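Local structure of HAD superfamily hydrolase (Brucella suis biovar 1, 6NQ4) at residues M185-P190 against G267-A272; D154-T159 against R191-A196. The protein belongs to the haloacid dehalogenase-like hydrolases and is probably a phosphatase, with a sodium ion bound in the crystal. All blocks are in the same frame, centred on the assembly; numbering follows the deposited sequence.

Interaction 1 (M185-P190 against G267-A272); sequences MVERGP and GGVHAA
A271 sets its methyl group against the backbone of V186 where the loop 267-272, which follows strand 261-265 of the parallel HAD sheet, meets the two-stranded antiparallel hairpin 185-188/191-194. The packing is mostly methyl against main chain. A271 CB lies 3.6 Å from V186 CA, and the same methyl is 3.9 Å from E187 OE1, while the V186 side chain itself points away from the loop and packs on W44 and C195. M185 adds its CB, which sits 3.6 Å from A271 O, before its thioether chain leads off to pack on L192 and W194. No direct hydrogen bond joins the segments; the carbonyls M185 O and A271 O, neither of which can donate, lie 3.3 Å apart.

Polar contact is made through water. The E187 chain bends at chi2 (-93°), which brings its carboxylate to the loop, and there it runs past V269 in the opposite direction, OE2 lying 3.5 Å from V269 CB. An ordered water bridges the E187 carboxylate and the loop backbone in this buried contact: it donates to E187 OE2 at 2.6 Å and accepts from the backbone N of A271 at 3.1 Å.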
# COMPACT_ATOMS: atom_id res chain seq x y z
N MET A 185 6.81 -1.68 -7.84
CA MET A 185 7.70 -0.53 -7.74
C MET A 185 6.94 0.59 -7.06
O MET A 185 5.71 0.55 -6.94
CB MET A 185 8.19 -0.02 -9.11
CG MET A 185 8.87 -1.09 -9.95
SD MET A 185 9.89 -0.41 -11.28
CE MET A 185 11.42 -0.14 -10.35
N VAL A 186 7.70 1.59 -6.61
CA VAL A 186 7.14 2.82 -6.06
C VAL A 186 8.01 3.97 -6.51
O VAL A 186 9.21 3.81 -6.77
CB VAL A 186 7.05 2.76 -4.51
CG1 VAL A 186 8.44 2.79 -3.88
CG2 VAL A 186 6.16 3.88 -3.93
N GLU A 187 7.42 5.15 -6.61
CA GLU A 187 8.23 6.32 -6.90
C GLU A 187 8.94 6.80 -5.64
O GLU A 187 8.48 6.60 -4.50
CB GLU A 187 7.38 7.43 -7.50
CG GLU A 187 6.25 7.88 -6.60
CD GLU A 187 4.97 7.14 -6.90
OE1 GLU A 187 4.70 6.10 -6.24
OE2 GLU A 187 4.24 7.60 -7.84
N ARG A 188 10.09 7.41 -5.84
CA ARG A 188 10.81 8.11 -4.78
C ARG A 188 11.40 9.34 -5.45
O ARG A 188 12.44 9.26 -6.11
CB ARG A 188 11.89 7.23 -4.15
CG ARG A 188 12.42 7.83 -2.84
CD ARG A 188 13.36 6.84 -2.15
NE ARG A 188 12.63 5.70 -1.62
CZ ARG A 188 13.18 4.52 -1.35
NH1 ARG A 188 14.48 4.33 -1.55
NH2 ARG A 188 12.44 3.53 -0.88
N GLY A 189 10.68 10.46 -5.34
CA GLY A 189 10.99 11.60 -6.16
C GLY A 189 10.98 11.17 -7.61
O GLY A 189 10.03 10.53 -8.08
N PRO A 190 12.07 11.45 -8.33
CA PRO A 190 12.14 11.10 -9.76
C PRO A 190 12.47 9.65 -10.03
O PRO A 190 12.41 9.24 -11.20
CB PRO A 190 13.29 11.99 -10.26
CG PRO A 190 14.23 12.03 -9.07
CD PRO A 190 13.29 12.15 -7.88
N GLY A 267 -3.09 10.67 -14.35
CA GLY A 267 -1.78 11.26 -14.56
C GLY A 267 -0.70 10.78 -13.61
O GLY A 267 0.43 11.27 -13.67
N GLY A 268 -1.01 9.83 -12.73
CA GLY A 268 -0.01 9.30 -11.83
C GLY A 268 1.05 8.49 -12.54
O GLY A 268 0.94 8.14 -13.72
N VAL A 269 2.10 8.16 -11.79
CA VAL A 269 3.16 7.30 -12.31
C VAL A 269 2.63 5.89 -12.55
O VAL A 269 3.11 5.18 -13.44
CB VAL A 269 4.37 7.31 -11.36
CG1 VAL A 269 5.44 6.33 -11.83
CG2 VAL A 269 4.94 8.71 -11.23
N HIS A 270 1.65 5.45 -11.76
CA HIS A 270 1.20 4.06 -11.80
C HIS A 270 2.34 3.11 -11.47
O HIS A 270 2.45 2.03 -12.06
CB HIS A 270 0.54 3.69 -13.14
CG HIS A 270 -0.30 4.78 -13.72
ND1 HIS A 270 -1.39 5.32 -13.07
CD2 HIS A 270 -0.21 5.43 -14.91
CE1 HIS A 270 -1.93 6.26 -13.82
NE2 HIS A 270 -1.24 6.34 -14.95
N ALA A 271 3.19 3.50 -10.50
CA ALA A 271 4.37 2.71 -10.16
C ALA A 271 4.01 1.28 -9.78
O ALA A 271 4.74 0.34 -10.10
CB ALA A 271 5.17 3.40 -9.05
N ALA A 272 2.89 1.10 -9.07
CA ALA A 272 2.50 -0.24 -8.66
C ALA A 272 2.16 -1.15 -9.83
O ALA A 272 2.13 -2.38 -9.66
CB ALA A 272 1.30 -0.19 -7.70
O HOH W 1 2.53 5.77 -8.56

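Interaction 2 (D154-T159 against R191-A196). With EDO (1,2-ethanediol), chain F.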
# COMPACT_ATOMS: atom_id res chain seq x y z
N ASP A 154 18.70 -3.11 0.37
CA ASP A 154 19.16 -1.77 -0.01
C ASP A 154 18.52 -1.45 -1.36
O ASP A 154 19.09 -1.74 -2.42
CB ASP A 154 20.68 -1.67 -0.07
CG ASP A 154 21.16 -0.27 -0.44
OD1 ASP A 154 20.31 0.58 -0.82
OD2 ASP A 154 22.36 0.00 -0.33
N ASP A 155 17.36 -0.82 -1.30
CA ASP A 155 16.56 -0.64 -2.50
C ASP A 155 17.04 0.50 -3.39
O ASP A 155 16.45 0.72 -4.45
CB ASP A 155 15.07 -0.48 -2.14
CG ASP A 155 14.76 0.78 -1.35
OD1 ASP A 155 15.62 1.70 -1.23
OD2 ASP A 155 13.62 0.84 -0.84
N GLU A 156 18.08 1.22 -3.00
CA GLU A 156 18.63 2.22 -3.91
C GLU A 156 19.65 1.63 -4.87
O GLU A 156 19.96 2.27 -5.88
CB GLU A 156 19.23 3.40 -3.13
CG GLU A 156 18.21 4.25 -2.39
CD GLU A 156 17.43 5.23 -3.28
OE1 GLU A 156 17.69 5.29 -4.51
OE2 GLU A 156 16.56 5.96 -2.75
N VAL A 157 20.16 0.43 -4.61
CA VAL A 157 21.17 -0.15 -5.49
C VAL A 157 20.84 -1.56 -5.96
O VAL A 157 21.41 -2.01 -6.97
CB VAL A 157 22.58 -0.12 -4.85
CG1 VAL A 157 22.91 1.26 -4.33
CG2 VAL A 157 22.68 -1.16 -3.74
N GLU A 158 19.96 -2.29 -5.29
CA GLU A 158 19.70 -3.69 -5.61
C GLU A 158 18.51 -3.82 -6.55
O GLU A 158 17.67 -2.92 -6.65
CB GLU A 158 19.43 -4.47 -4.32
CG GLU A 158 20.64 -4.52 -3.40
CD GLU A 158 20.33 -5.06 -2.01
OE1 GLU A 158 19.13 -5.22 -1.66
OE2 GLU A 158 21.31 -5.30 -1.26
N THR A 159 18.44 -4.96 -7.22
CA THR A 159 17.33 -5.29 -8.10
C THR A 159 16.85 -6.69 -7.77
O THR A 159 17.52 -7.44 -7.05
CB THR A 159 17.79 -5.26 -9.56
OG1 THR A 159 18.62 -6.39 -9.82
CG2 THR A 159 18.53 -3.97 -9.88
N ARG A 191 12.84 8.87 -9.01
CA ARG A 191 13.30 7.50 -9.20
C ARG A 191 12.14 6.51 -9.09
O ARG A 191 11.10 6.79 -8.48
CB ARG A 191 14.37 7.16 -8.16
CG ARG A 191 15.67 7.96 -8.35
CD ARG A 191 16.82 7.58 -7.38
NE ARG A 191 16.42 7.61 -5.97
CZ ARG A 191 16.15 8.71 -5.27
NH1 ARG A 191 16.23 9.91 -5.83
NH2 ARG A 191 15.80 8.60 -3.99
N LEU A 192 12.33 5.33 -9.69
CA LEU A 192 11.48 4.16 -9.44
C LEU A 192 12.29 3.15 -8.64
O LEU A 192 13.45 2.87 -8.97
CB LEU A 192 10.99 3.53 -10.75
CG LEU A 192 9.94 4.38 -11.49
CD1 LEU A 192 9.78 3.94 -12.94
CD2 LEU A 192 8.63 4.25 -10.75
N ILE A 193 11.68 2.63 -7.57
CA ILE A 193 12.33 1.79 -6.58
C ILE A 193 11.59 0.46 -6.51
O ILE A 193 10.36 0.44 -6.41
CB ILE A 193 12.29 2.49 -5.21
CG1 ILE A 193 12.92 3.89 -5.28
CG2 ILE A 193 12.94 1.64 -4.15
CD1 ILE A 193 14.39 3.88 -5.59
N TRP A 194 12.35 -0.64 -6.48
CA TRP A 194 11.74 -1.96 -6.36
C TRP A 194 11.20 -2.16 -4.95
O TRP A 194 11.83 -1.76 -3.97
CB TRP A 194 12.78 -3.04 -6.64
CG TRP A 194 13.24 -3.05 -8.06
CD1 TRP A 194 14.46 -2.65 -8.53
CD2 TRP A 194 12.48 -3.46 -9.20
NE1 TRP A 194 14.50 -2.78 -9.89
CE2 TRP A 194 13.31 -3.29 -10.33
CE3 TRP A 194 11.19 -3.94 -9.37
CZ2 TRP A 194 12.87 -3.59 -11.63
CZ3 TRP A 194 10.76 -4.24 -10.66
CH2 TRP A 194 11.60 -4.07 -11.77
N CYS A 195 10.05 -2.83 -4.85
CA CYS A 195 9.38 -3.07 -3.58
C CYS A 195 9.27 -4.57 -3.30
O CYS A 195 9.59 -5.42 -4.13
CB CYS A 195 7.98 -2.48 -3.60
SG CYS A 195 7.91 -0.71 -3.79
N ALA A 196 8.74 -4.88 -2.11
CA ALA A 196 8.60 -6.27 -1.68
C ALA A 196 7.80 -7.10 -2.68
O ALA A 196 8.06 -8.29 -2.84
CB ALA A 196 7.92 -6.32 -0.32
C1 EDO F . 17.31 0.54 -7.59
O1 EDO F . 17.66 -0.70 -8.23
C2 EDO F . 15.79 0.65 -7.55
O2 EDO F . 15.24 -0.19 -6.50
O HOH W 2 12.25 -2.15 -1.26
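R191 and E156 form a side-on, two-pronged salt bridge. R191 NE donates to E156 OE1 at 3.0 Å, reaching the syn lone pair of that oxygen, and R191 NH2 donates to E156 OE2, also on the syn side. The second bond is the straighter, 153° at the hydrogen against 138° for the first. The side chains cross at about a right angle, and the carboxylate and guanidinium planes are 41° apart, so the pairing is not flat. R188 also binds E156 OE2 and D155 OD1, and E51 takes R191 NH2; this charge network probably keeps both carboxylates ionised.

The turn 154-159 is braced internally by an Asx turn, in which D154 OD1 accepts from E156 N, while D154 O receives the backbone N of both V157 and E158. A 1,2-ethanediol, probably from the crystallisation liquor, lies between turn and strand. Its O2 accepts a nearly straight bond from W194 N and makes a short bond of 2.5 Å to D155 O; its O1 donates to E158 O at 2.7 Å.

I193 and W194 carry the packing. Standing anti to the backbone N, the CG2 branch of I193 is carried to the D155 carboxylate, 3.4 Å from D155 CG, and I193 CD1 lies 3.7 Å from E156 OE1. W194 CD1 approaches E158 O at 3.7 Å, with T159 CA at a similar distance.

The contact lies at the surface, where the loop between strand 146-149 and helix 164-172, in the domain built on the five-stranded sheet, packs on strand 191-194. That strand pairs with 185-188 on its way to helix 196-205.

How the interactions relate
From the N terminus, the chain first reaches 154-159, the loop leaving strand 146-149 of the five-stranded sheet. It then passes through helix 164-172 and strand 177-179 into strand 185-188, turns, and returns as 191-194, where interaction 2 closes a loop of 31 intervening residues. Interaction 1 closes a longer one, of 76 residues, when 267-272 comes back to 185-190 from the six-stranded sheet. Because their segments alternate, the two closures cross instead of nesting. The hairpin is their shared element: V186 O probably bonds to I193 N, and M185 CB packs on I193 O. Through it, a loop of the six-stranded parallel sheet is linked to a loop of the five-stranded one.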